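Local structure of hypothetical protein yqeU (1VHK) at residues Thr103-Gln114 / Arg147-Ser158. The protein probably methylates N3 of a specific uridine in the 16S rRNA of the assembled small ribosomal subunit, using S-adenosyl-L-methionine as methyl donor. Numbering follows the deposited sequence.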
# COMPACT_ATOMS: atom_id res chain seq x y z
N THR A 103 0.93 -1.18 7.82
CA THR A 103 2.14 -1.83 8.32
C THR A 103 2.94 -2.36 7.12
O THR A 103 4.15 -2.09 7.02
CB THR A 103 1.85 -2.96 9.34
OG1 THR A 103 1.04 -2.42 10.40
CG2 THR A 103 3.12 -3.52 9.95
N GLU A 104 2.29 -3.07 6.19
CA GLU A 104 3.02 -3.57 5.02
C GLU A 104 3.83 -2.38 4.44
O GLU A 104 5.03 -2.50 4.27
CB GLU A 104 2.20 -4.18 3.92
CG GLU A 104 1.06 -5.10 4.18
CD GLU A 104 0.24 -5.60 3.00
OE1 GLU A 104 0.77 -5.83 1.90
OE2 GLU A 104 -1.00 -5.81 3.15
N LEU A 105 3.22 -1.20 4.23
CA LEU A 105 3.88 -0.07 3.71
C LEU A 105 4.84 0.71 4.57
O LEU A 105 5.29 1.80 4.14
CB LEU A 105 2.87 0.89 3.03
CG LEU A 105 2.14 0.24 1.86
CD1 LEU A 105 0.82 0.94 1.58
CD2 LEU A 105 3.02 0.18 0.61
N GLY A 106 5.22 0.28 5.76
CA GLY A 106 6.17 0.95 6.58
C GLY A 106 5.73 1.90 7.64
O GLY A 106 6.61 2.49 8.31
N ALA A 107 4.46 2.15 7.86
CA ALA A 107 3.99 3.07 8.89
C ALA A 107 4.62 2.76 10.24
O ALA A 107 4.76 1.59 10.62
CB ALA A 107 2.46 2.93 9.02
N HIS A 108 4.93 3.80 11.02
CA HIS A 108 5.56 3.63 12.31
C HIS A 108 4.57 3.46 13.44
O HIS A 108 4.84 2.73 14.39
CB HIS A 108 6.57 4.75 12.66
CG HIS A 108 7.19 4.52 14.02
ND1 HIS A 108 8.16 3.56 14.25
CD2 HIS A 108 6.91 5.06 15.23
CE1 HIS A 108 8.47 3.54 15.53
NE2 HIS A 108 7.73 4.45 16.14
N ALA A 109 3.39 4.07 13.33
CA ALA A 109 2.43 3.90 14.45
C ALA A 109 1.08 4.40 13.97
O ALA A 109 1.07 5.04 12.94
CB ALA A 109 2.90 4.68 15.67
N PHE A 110 -0.01 3.93 14.64
CA PHE A 110 -1.32 4.40 14.19
C PHE A 110 -2.04 5.11 15.32
O PHE A 110 -1.85 4.80 16.50
CB PHE A 110 -2.17 3.27 13.65
CG PHE A 110 -1.61 2.52 12.50
CD1 PHE A 110 -1.90 2.87 11.20
CD2 PHE A 110 -0.73 1.46 12.73
CE1 PHE A 110 -1.39 2.13 10.14
CE2 PHE A 110 -0.19 0.73 11.68
CZ PHE A 110 -0.54 1.07 10.39
N ILE A 111 -2.77 6.17 15.01
CA ILE A 111 -3.47 6.93 16.05
C ILE A 111 -4.91 7.21 15.57
O ILE A 111 -5.08 8.14 14.79
CB ILE A 111 -2.83 8.30 16.27
CG1 ILE A 111 -1.34 8.20 16.65
CG2 ILE A 111 -3.61 9.07 17.32
CD1 ILE A 111 -0.65 9.54 16.53
N PRO A 112 -5.86 6.41 16.00
CA PRO A 112 -7.25 6.58 15.63
C PRO A 112 -7.85 7.70 16.46
O PRO A 112 -7.45 7.86 17.63
CB PRO A 112 -7.89 5.25 15.98
CG PRO A 112 -6.78 4.34 16.34
CD PRO A 112 -5.69 5.24 16.90
N PHE A 113 -8.78 8.47 15.92
CA PHE A 113 -9.32 9.56 16.74
C PHE A 113 -10.75 9.85 16.39
O PHE A 113 -11.13 9.60 15.25
CB PHE A 113 -8.42 10.81 16.64
CG PHE A 113 -8.47 11.46 15.29
CD1 PHE A 113 -7.52 11.19 14.33
CD2 PHE A 113 -9.50 12.33 14.97
CE1 PHE A 113 -7.59 11.78 13.09
CE2 PHE A 113 -9.60 12.89 13.72
CZ PHE A 113 -8.64 12.60 12.76
N GLN A 114 -11.54 10.29 17.38
CA GLN A 114 -12.95 10.57 17.06
C GLN A 114 -13.00 11.79 16.16
O GLN A 114 -12.37 12.81 16.51
CB GLN A 114 -13.74 10.90 18.34
CG GLN A 114 -15.24 10.83 18.18
CD GLN A 114 -15.74 9.46 17.76
OE1 GLN A 114 -15.23 8.43 18.26
NE2 GLN A 114 -16.70 9.39 16.84
N ARG A 147 9.00 -6.65 8.48
CA ARG A 147 9.33 -5.41 9.19
C ARG A 147 10.34 -5.79 10.29
O ARG A 147 10.46 -6.96 10.63
CB ARG A 147 8.07 -4.80 9.80
CG ARG A 147 7.16 -4.08 8.86
CD ARG A 147 7.74 -2.78 8.33
NE ARG A 147 7.80 -1.74 9.34
CZ ARG A 147 6.77 -1.03 9.79
NH1 ARG A 147 5.55 -1.23 9.30
NH2 ARG A 147 6.98 -0.13 10.73
N ASN A 148 11.12 -4.82 10.74
CA ASN A 148 12.09 -5.02 11.81
C ASN A 148 11.47 -4.57 13.14
O ASN A 148 12.14 -4.67 14.17
CB ASN A 148 13.37 -4.23 11.58
CG ASN A 148 14.17 -4.79 10.41
OD1 ASN A 148 13.76 -4.58 9.27
ND2 ASN A 148 15.27 -5.49 10.69
N GLU A 149 10.24 -4.10 13.08
CA GLU A 149 9.48 -3.63 14.19
C GLU A 149 7.97 -3.81 13.93
O GLU A 149 7.53 -3.75 12.79
CB GLU A 149 9.69 -2.12 14.47
CG GLU A 149 8.89 -1.21 13.58
CD GLU A 149 8.48 0.12 14.12
OE1 GLU A 149 9.35 0.90 14.60
OE2 GLU A 149 7.26 0.46 14.09
N VAL A 150 7.22 -3.90 15.02
CA VAL A 150 5.77 -3.99 14.97
C VAL A 150 5.17 -2.63 15.33
O VAL A 150 5.44 -2.07 16.40
CB VAL A 150 5.28 -5.03 16.00
CG1 VAL A 150 3.76 -5.07 16.02
CG2 VAL A 150 5.91 -6.39 15.69
N PRO A 151 4.44 -2.03 14.41
CA PRO A 151 3.88 -0.71 14.64
C PRO A 151 2.89 -0.71 15.80
O PRO A 151 2.07 -1.61 15.93
CB PRO A 151 3.24 -0.30 13.34
CG PRO A 151 3.54 -1.34 12.36
CD PRO A 151 4.12 -2.53 13.07
N ARG A 152 2.98 0.32 16.63
CA ARG A 152 2.09 0.51 17.75
C ARG A 152 0.78 1.18 17.35
O ARG A 152 0.69 1.98 16.41
CB ARG A 152 2.80 1.27 18.87
CG ARG A 152 1.90 1.76 19.98
CD ARG A 152 2.61 1.86 21.32
NE ARG A 152 3.30 3.13 21.51
CZ ARG A 152 2.79 4.18 22.13
NH1 ARG A 152 3.53 5.29 22.23
NH2 ARG A 152 1.57 4.14 22.66
N VAL A 153 -0.30 0.66 17.90
CA VAL A 153 -1.64 1.20 17.64
C VAL A 153 -2.11 1.88 18.92
O VAL A 153 -2.12 1.27 20.00
CB VAL A 153 -2.63 0.12 17.22
CG1 VAL A 153 -3.89 0.72 16.60
CG2 VAL A 153 -2.01 -0.87 16.25
N MSE A 154 -2.37 3.17 18.87
CA MSE A 154 -2.70 3.90 20.11
C MSE A 154 -4.16 3.78 20.47
O MSE A 154 -4.94 3.11 19.80
CB MSE A 154 -2.24 5.35 19.96
CG MSE A 154 -0.79 5.46 19.47
SE MSE A 154 -0.04 7.18 19.91
CE MSE A 154 0.02 7.01 21.81
N ASP A 155 -4.55 4.43 21.57
CA ASP A 155 -5.97 4.39 21.97
C ASP A 155 -6.74 5.43 21.17
O ASP A 155 -6.15 6.43 20.74
CB ASP A 155 -6.13 4.64 23.45
CG ASP A 155 -6.03 3.38 24.28
OD1 ASP A 155 -5.32 3.41 25.31
OD2 ASP A 155 -6.68 2.38 23.88
N VAL A 156 -8.01 5.17 20.89
CA VAL A 156 -8.75 6.20 20.14
C VAL A 156 -8.69 7.52 20.89
O VAL A 156 -8.77 7.64 22.11
CB VAL A 156 -10.16 5.76 19.80
CG1 VAL A 156 -10.17 4.26 19.48
CG2 VAL A 156 -11.15 6.08 20.89
N HIS A 157 -8.28 8.55 20.14
CA HIS A 157 -8.06 9.88 20.64
C HIS A 157 -9.26 10.78 20.38
O HIS A 157 -9.94 10.67 19.37
CB HIS A 157 -6.86 10.53 19.90
CG HIS A 157 -5.52 10.19 20.46
ND1 HIS A 157 -5.10 8.92 20.67
CD2 HIS A 157 -4.49 11.00 20.82
CE1 HIS A 157 -3.88 8.94 21.20
NE2 HIS A 157 -3.48 10.19 21.29
N SER A 158 -9.51 11.65 21.37
CA SER A 158 -10.58 12.64 21.10
C SER A 158 -9.92 13.58 20.07
O SER A 158 -8.70 13.60 20.01
CB SER A 158 -10.91 13.42 22.35
OG SER A 158 -9.81 14.27 22.72
O HOH W 1 5.14 2.11 16.90
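I111 sets its CG2 methyl squarely over the imidazole of H157, a CH-pi contact 3.8 Å from CG2 to the ring centroid. It lies where strand 109-113 of the parallel sheet in the SPOUT-type methyltransferase domain runs beside the short strand 152-153, outermost in this chain, and the loop that follows it. With CG1 anti to the carbonyl carbon (chi1 -58°), I111 turns CG2 to the H157 ring and CG1 to selenomethionine M154, I111 CG1 lying 3.7 Å from M154 SE. The H157 ring is kept from turning by its ND1, which donates to D155 O (2.7 Å) in the ring plane. Further along, the F110 ring meets P151 obliquely, F110 CE2 lying 3.9 Å from P151 CB, and the CG2 methyl of T103 packs on the same proline; T103 OG1 is taken by I99 O.

Between the backbones, F110 bonds through its N to R152 O and through its O to M154 N. The register then slips by one residue, and the pairing resumes with H157 N to P112 O and Q114 N to H157 O. Before F110 a water steps in, donating to H108 O and accepting from R152 N.

At the polar end, bends at chi2 (-70°) and chi3 fold the R147 chain back so that its guanidinium reaches the carbonyls of T103 and A107, by the Schellman motif that closes helix 94-104 at G106. NH1 donates to T103 O (2.8 Å), which also takes G106 N; NH2 reaches A107 O (2.8 Å) from above the carbonyl plane. NE is salt-bridged to E78, and NH2 to E149 OE2 (3.4 Å). A methionine in place of R147 would probably leave the carbonyls of T103 and A107 without these donors and the carboxylates of E78 and E149 without this cation. E149 crosses H108 nearly at right angles, its carboxylate plane 59° from the imidazole, with E149 OE1 at the ring edge 2.9 Å from H108 ND1.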